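Long-range contacts in 6-phosphogluconolactonase (Thermotoga maritima, PDB 1VL1), which catalyses the hydrolysis of 6-phosphogluconolactone to 6-phosphogluconate, a step in the oxidative stage of the pentose phosphate pathway: residues 48-53 with 139-144; 191-196 with 224-229. One frame throughout, in Å; residues are numbered along the deposited sequence.

Contact 1 of 2, residues 48-53 with 139-144; sequences FVVLAG and DLAILG
Phe48 and Asp139 grip each other at the start of the pair, where bonding is densest. Phe48 N gives its hydrogen to Asp139 OD2 at 2.9 Å, arriving on the anti lone pair. Asp139 CG stands beside its own backbone N, anti to the carbonyl carbon (chi1 -68°), which sets CG on the Phe48 side. The same OD2 lies at the edge of the phenyl ring, 3.7 Å from Phe48 CD1, and forms a salt bridge with Lys44, which probably balances the charge of the buried carboxylate and limits its rotation. Phe48 O is shared by two donors in its carbonyl plane, Asp139 N at 2.8 Å and the more distant Leu140 N at 3.3 Å. Beyond this clamp, strands 48-51 and 140-143 run parallel in regular register, with Ile142 N bonding almost straight to Val50 O (175° at the hydrogen). They are central strands of the Rossmann-like sheet of this family, and strand 74-82 flanks 47-51 on its other edge. On the face of Val49, Leu51, Leu140 and Ile142, Leu51 and Ile142 lie side by side, CD2 to CD1 3.9 Å, and Val49 CG1 touches the same Ile142 CD1, the two side chains crossing obliquely. On the face of Val50 and Ala141, CB meets CB at 3.9 Å, and Val50 CG1 reaches Leu143 CD2. Ala52 is still held closely, its N bonded to Ile142 O at 2.8 Å. The looser, more open side is at Gly53 and Gly144, both partly exposed; a bound citrate, probably from the crystallisation liquor, lies close to Gly144.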
loop_
_atom_site.group_PDB
_atom_site.type_symbol
_atom_site.label_atom_id
_atom_site.label_comp_id
_atom_site.label_asym_id
_atom_site.label_seq_id
_atom_site.Cartn_x
_atom_site.Cartn_y
_atom_site.Cartn_z
ATOM N N PHE A 48 -7.699 -8.828 -4.686
ATOM C CA PHE A 48 -7.795 -7.683 -3.818
ATOM C C PHE A 48 -6.403 -7.171 -3.532
ATOM O O PHE A 48 -5.541 -7.933 -3.024
ATOM C CB PHE A 48 -8.532 -8.021 -2.528
ATOM C CG PHE A 48 -9.883 -8.547 -2.799
ATOM C CD1 PHE A 48 -10.041 -9.907 -3.081
ATOM C CD2 PHE A 48 -10.971 -7.709 -2.929
ATOM C CE1 PHE A 48 -11.262 -10.427 -3.427
ATOM C CE2 PHE A 48 -12.246 -8.241 -3.283
ATOM C CZ PHE A 48 -12.374 -9.588 -3.521
ATOM N N VAL A 49 -6.190 -5.924 -3.922
ATOM C CA VAL A 49 -4.867 -5.275 -3.904
ATOM C C VAL A 49 -4.853 -3.986 -3.067
ATOM O O VAL A 49 -5.611 -3.073 -3.310
ATOM C CB VAL A 49 -4.360 -4.991 -5.337
ATOM C CG1 VAL A 49 -2.942 -4.471 -5.309
ATOM C CG2 VAL A 49 -4.510 -6.239 -6.235
ATOM N N VAL A 50 -3.941 -3.920 -2.076
ATOM C CA VAL A 50 -3.708 -2.751 -1.224
ATOM C C VAL A 50 -2.586 -1.913 -1.855
ATOM O O VAL A 50 -1.572 -2.486 -2.306
ATOM C CB VAL A 50 -3.265 -3.130 0.181
ATOM C CG1 VAL A 50 -2.806 -1.884 0.966
ATOM C CG2 VAL A 50 -4.377 -3.817 0.908
ATOM N N LEU A 51 -2.813 -0.601 -1.962
ATOM C CA LEU A 51 -1.836 0.333 -2.554
ATOM C C LEU A 51 -1.449 1.446 -1.582
ATOM O O LEU A 51 -2.324 2.140 -1.062
ATOM C CB LEU A 51 -2.442 1.010 -3.764
ATOM C CG LEU A 51 -2.968 0.142 -4.872
ATOM C CD1 LEU A 51 -3.624 1.006 -5.989
ATOM C CD2 LEU A 51 -1.904 -0.795 -5.419
ATOM N N ALA A 52 -0.137 1.652 -1.399
ATOM C CA ALA A 52 0.395 2.829 -0.748
ATOM C C ALA A 52 0.476 3.956 -1.765
ATOM O O ALA A 52 0.651 3.735 -2.980
ATOM C CB ALA A 52 1.743 2.567 -0.193
ATOM N N GLY A 53 0.433 5.191 -1.288
ATOM C CA GLY A 53 0.819 6.319 -2.120
ATOM C C GLY A 53 2.330 6.559 -2.025
ATOM O O GLY A 53 3.110 5.654 -1.692
ATOM N N ASP A 139 -4.859 -10.133 -1.419
ATOM C CA ASP A 139 -3.951 -10.975 -2.215
ATOM C C ASP A 139 -2.558 -10.338 -2.298
ATOM O O ASP A 139 -1.541 -11.031 -2.210
ATOM C CB ASP A 139 -4.528 -11.157 -3.624
ATOM C CG ASP A 139 -5.764 -11.974 -3.619
ATOM O OD1 ASP A 139 -5.733 -13.175 -3.221
ATOM O OD2 ASP A 139 -6.850 -11.486 -3.977
ATOM N N LEU A 140 -2.529 -9.021 -2.397
ATOM C CA LEU A 140 -1.297 -8.320 -2.657
ATOM C C LEU A 140 -1.316 -6.961 -2.024
ATOM O O LEU A 140 -2.333 -6.292 -2.107
ATOM C CB LEU A 140 -1.195 -8.183 -4.145
ATOM C CG LEU A 140 0.020 -7.567 -4.799
ATOM C CD1 LEU A 140 1.268 -8.294 -4.370
ATOM C CD2 LEU A 140 -0.090 -7.693 -6.282
ATOM N N ALA A 141 -0.220 -6.565 -1.363
ATOM C CA ALA A 141 -0.086 -5.241 -0.834
ATOM C C ALA A 141 1.182 -4.650 -1.457
ATOM O O ALA A 141 2.216 -5.274 -1.435
ATOM C CB ALA A 141 0.008 -5.241 0.670
ATOM N N ILE A 142 1.051 -3.501 -2.071
ATOM C CA ILE A 142 2.171 -2.759 -2.688
ATOM C C ILE A 142 2.427 -1.531 -1.834
ATOM O O ILE A 142 1.645 -0.529 -1.820
ATOM C CB ILE A 142 1.874 -2.378 -4.178
ATOM C CG1 ILE A 142 1.467 -3.599 -4.989
ATOM C CG2 ILE A 142 3.091 -1.699 -4.814
ATOM C CD1 ILE A 142 0.922 -3.322 -6.369
ATOM N N LEU A 143 3.519 -1.603 -1.082
ATOM C CA LEU A 143 3.783 -0.647 -0.042
ATOM C C LEU A 143 5.079 0.067 -0.244
ATOM O O LEU A 143 5.999 -0.487 -0.903
ATOM C CB LEU A 143 3.837 -1.382 1.301
ATOM C CG LEU A 143 2.566 -2.121 1.680
ATOM C CD1 LEU A 143 2.764 -2.865 3.031
ATOM C CD2 LEU A 143 1.365 -1.168 1.734
ATOM N N GLY A 144 5.138 1.317 0.210
ATOM C CA GLY A 144 6.398 2.052 0.387
ATOM C C GLY A 144 6.907 2.004 1.808
ATOM O O GLY A 144 6.276 1.422 2.693
#

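Contact 2 of 2, residues 191-196 with 224-229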
loop_
_atom_site.group_PDB
_atom_site.type_symbol
_atom_site.label_atom_id
_atom_site.label_comp_id
_atom_site.label_asym_id
_atom_site.label_seq_id
_atom_site.Cartn_x
_atom_site.Cartn_y
_atom_site.Cartn_z
ATOM N N LEU A 191 -1.525 -12.044 1.306
ATOM C CA LEU A 191 -0.733 -13.204 0.900
ATOM C C LEU A 191 0.703 -12.757 0.531
ATOM O O LEU A 191 1.670 -13.369 0.979
ATOM C CB LEU A 191 -1.403 -13.951 -0.262
ATOM C CG LEU A 191 -2.786 -14.558 0.035
ATOM C CD1 LEU A 191 -3.363 -15.209 -1.238
ATOM C CD2 LEU A 191 -2.672 -15.645 1.149
ATOM N N TYR A 192 0.805 -11.674 -0.237
ATOM C CA TYR A 192 2.094 -11.156 -0.706
ATOM C C TYR A 192 2.206 -9.694 -0.346
ATOM O O TYR A 192 1.296 -8.929 -0.578
ATOM C CB TYR A 192 2.222 -11.342 -2.224
ATOM C CG TYR A 192 2.148 -12.786 -2.661
ATOM C CD1 TYR A 192 3.253 -13.584 -2.615
ATOM C CD2 TYR A 192 0.924 -13.361 -3.063
ATOM C CE1 TYR A 192 3.191 -14.935 -2.969
ATOM C CE2 TYR A 192 0.833 -14.739 -3.426
ATOM C CZ TYR A 192 1.996 -15.508 -3.367
ATOM O OH TYR A 192 2.004 -16.847 -3.723
ATOM N N VAL A 193 3.317 -9.316 0.289
ATOM C CA VAL A 193 3.585 -7.963 0.586
ATOM C C VAL A 193 4.847 -7.574 -0.206
ATOM O O VAL A 193 5.868 -8.278 -0.144
ATOM C CB VAL A 193 3.853 -7.748 2.083
ATOM C CG1 VAL A 193 4.374 -6.393 2.325
ATOM C CG2 VAL A 193 2.584 -7.941 2.887
ATOM N N LEU A 194 4.707 -6.514 -0.992
ATOM C CA LEU A 194 5.807 -5.958 -1.784
ATOM C C LEU A 194 6.163 -4.603 -1.233
ATOM O O LEU A 194 5.304 -3.725 -1.128
ATOM C CB LEU A 194 5.381 -5.777 -3.244
ATOM C CG LEU A 194 4.727 -6.985 -3.922
ATOM C CD1 LEU A 194 4.557 -6.733 -5.463
ATOM C CD2 LEU A 194 5.477 -8.225 -3.693
ATOM N N PHE A 195 7.434 -4.373 -0.918
ATOM C CA PHE A 195 7.903 -3.040 -0.532
ATOM C C PHE A 195 8.708 -2.459 -1.701
ATOM O O PHE A 195 9.542 -3.143 -2.262
ATOM C CB PHE A 195 8.854 -3.111 0.688
ATOM C CG PHE A 195 8.131 -3.345 1.990
ATOM C CD1 PHE A 195 7.613 -2.260 2.710
ATOM C CD2 PHE A 195 8.032 -4.623 2.523
ATOM C CE1 PHE A 195 6.954 -2.459 3.898
ATOM C CE2 PHE A 195 7.386 -4.799 3.742
ATOM C CZ PHE A 195 6.864 -3.765 4.395
ATOM N N LEU A 196 8.494 -1.182 -2.005
ATOM C CA LEU A 196 9.176 -0.503 -3.106
ATOM C C LEU A 196 9.951 0.651 -2.516
ATOM O O LEU A 196 9.329 1.598 -2.029
ATOM C CB LEU A 196 8.145 0.038 -4.088
ATOM C CG LEU A 196 7.509 -0.869 -5.098
ATOM C CD1 LEU A 196 7.241 -2.214 -4.655
ATOM C CD2 LEU A 196 6.337 -0.181 -5.768
ATOM N N GLU A 224 2.392 -15.511 2.657
ATOM C CA GLU A 224 3.133 -16.406 1.783
ATOM C C GLU A 224 4.553 -15.895 1.581
ATOM O O GLU A 224 5.524 -16.651 1.663
ATOM C CB GLU A 224 2.421 -16.553 0.444
ATOM C CG GLU A 224 1.151 -17.379 0.517
ATOM C CD GLU A 224 1.435 -18.794 0.949
ATOM O OE1 GLU A 224 2.349 -19.426 0.355
ATOM O OE2 GLU A 224 0.766 -19.278 1.897
ATOM N N LYS A 225 4.663 -14.606 1.326
ATOM C CA LYS A 225 5.951 -13.992 0.996
ATOM C C LYS A 225 5.998 -12.497 1.210
ATOM O O LYS A 225 5.018 -11.821 1.010
ATOM C CB LYS A 225 6.272 -14.266 -0.468
ATOM C CG LYS A 225 7.740 -14.302 -0.761
ATOM C CD LYS A 225 8.046 -14.718 -2.224
ATOM C CE LYS A 225 7.602 -16.104 -2.486
ATOM N NZ LYS A 225 8.364 -16.756 -3.617
ATOM N N THR A 226 7.174 -11.997 1.611
ATOM C CA THR A 226 7.472 -10.583 1.632
ATOM C C THR A 226 8.635 -10.344 0.673
ATOM O O THR A 226 9.627 -11.068 0.676
ATOM C CB THR A 226 7.873 -10.136 3.023
ATOM O OG1 THR A 226 6.835 -10.489 3.952
ATOM C CG2 THR A 226 8.005 -8.697 3.111
ATOM N N VAL A 227 8.458 -9.368 -0.192
ATOM C CA VAL A 227 9.438 -9.038 -1.218
ATOM C C VAL A 227 9.787 -7.578 -1.184
ATOM O O VAL A 227 8.898 -6.725 -1.196
ATOM C CB VAL A 227 8.862 -9.337 -2.609
ATOM C CG1 VAL A 227 9.923 -8.976 -3.667
ATOM C CG2 VAL A 227 8.425 -10.834 -2.752
ATOM N N TRP A 228 11.082 -7.259 -1.173
ATOM C CA TRP A 228 11.545 -5.888 -1.274
ATOM C C TRP A 228 12.155 -5.695 -2.686
ATOM O O TRP A 228 12.961 -6.485 -3.142
ATOM C CB TRP A 228 12.620 -5.594 -0.236
ATOM C CG TRP A 228 12.112 -5.654 1.193
ATOM C CD1 TRP A 228 11.803 -6.785 1.886
ATOM C CD2 TRP A 228 11.873 -4.566 2.074
ATOM N NE1 TRP A 228 11.382 -6.475 3.144
ATOM C CE2 TRP A 228 11.368 -5.106 3.277
ATOM C CE3 TRP A 228 12.000 -3.196 1.970
ATOM C CZ2 TRP A 228 11.067 -4.327 4.375
ATOM C CZ3 TRP A 228 11.690 -2.419 3.073
ATOM C CH2 TRP A 228 11.204 -2.991 4.245
ATOM N N PHE A 229 11.770 -4.597 -3.336
ATOM C CA PHE A 229 12.405 -4.185 -4.576
ATOM C C PHE A 229 13.172 -2.917 -4.223
ATOM O O PHE A 229 12.561 -1.865 -3.958
ATOM C CB PHE A 229 11.346 -3.911 -5.650
ATOM C CG PHE A 229 10.580 -5.108 -6.068
ATOM C CD1 PHE A 229 11.125 -6.000 -6.926
ATOM C CD2 PHE A 229 9.273 -5.335 -5.608
ATOM C CE1 PHE A 229 10.429 -7.145 -7.309
ATOM C CE2 PHE A 229 8.565 -6.485 -6.010
ATOM C CZ PHE A 229 9.122 -7.357 -6.865
#
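Phe195 and Trp228 stack face to face on one side of the strand pair, the phenyl ring over the six-membered half of the indole, centroids 4.0 Å apart and planes at 15°. The overlap is offset: Trp228 CZ2 lies 3.6 Å above the Phe195 plane, toward the rim. Phe195 CB adds a CH-pi contact over the same indole face, while Thr226 CG2 sits in the plane of the phenyl ring at its edge, 4.0 Å from Phe195 CE2. An alanine in place of Trp228 would probably strip the cover from that face of Phe195 and let the phenyl ring turn more freely. On the other side of the sheet, Glu224 CB lies over one face of the Tyr192 ring, 27° off its normal. Val227 CG1, two residues before Phe229 in its own strand, lies over the rim of one face of that ring, and Leu194 CD1 approaches the ring's edge at 4.1 Å from Phe229 CE2. Leu194 also lies alongside Val227, CD2 to CB 3.7 Å. Helix 25-43 packs over this face, touching Tyr192, Leu194, Leu196 and Phe229. Between the two layers the backbones are bonded in parallel register from Leu191 O, which takes both Glu224 N at 2.8 Å and Lys225 N at 3.3 Å, to Phe195 O, which takes Phe229 N. Strand 225-231 pairs on its far edge with strand 16-21, and Trp228 reaches Thr16 and Ile18 there. Strand 192-198, helix 200-210 and strand 225-231 form a beta-alpha-beta crossover, the repeating unit of Rossmann-like folds.

Both contacts belong to one sheet, their centres about 9 Å apart, and they come in series along the chain: contact 1 closes before contact 2 opens. Strands 140-143 and 192-198 are neighbours, so the four strands follow one another across the sheet as 47-51, 140-143, 192-198 and 225-231, all parallel. The seam between the contacts is probably closed by hydrogen bonds from Leu143 N to Leu194 O and from Leu196 N to Leu143 O, with Ile142 packing on Leu196 beside them. Contact 1 lies near the centre of the chain, contact 2 further out toward strand 16-21. Together they make a continuous parallel core joining segments remote in sequence.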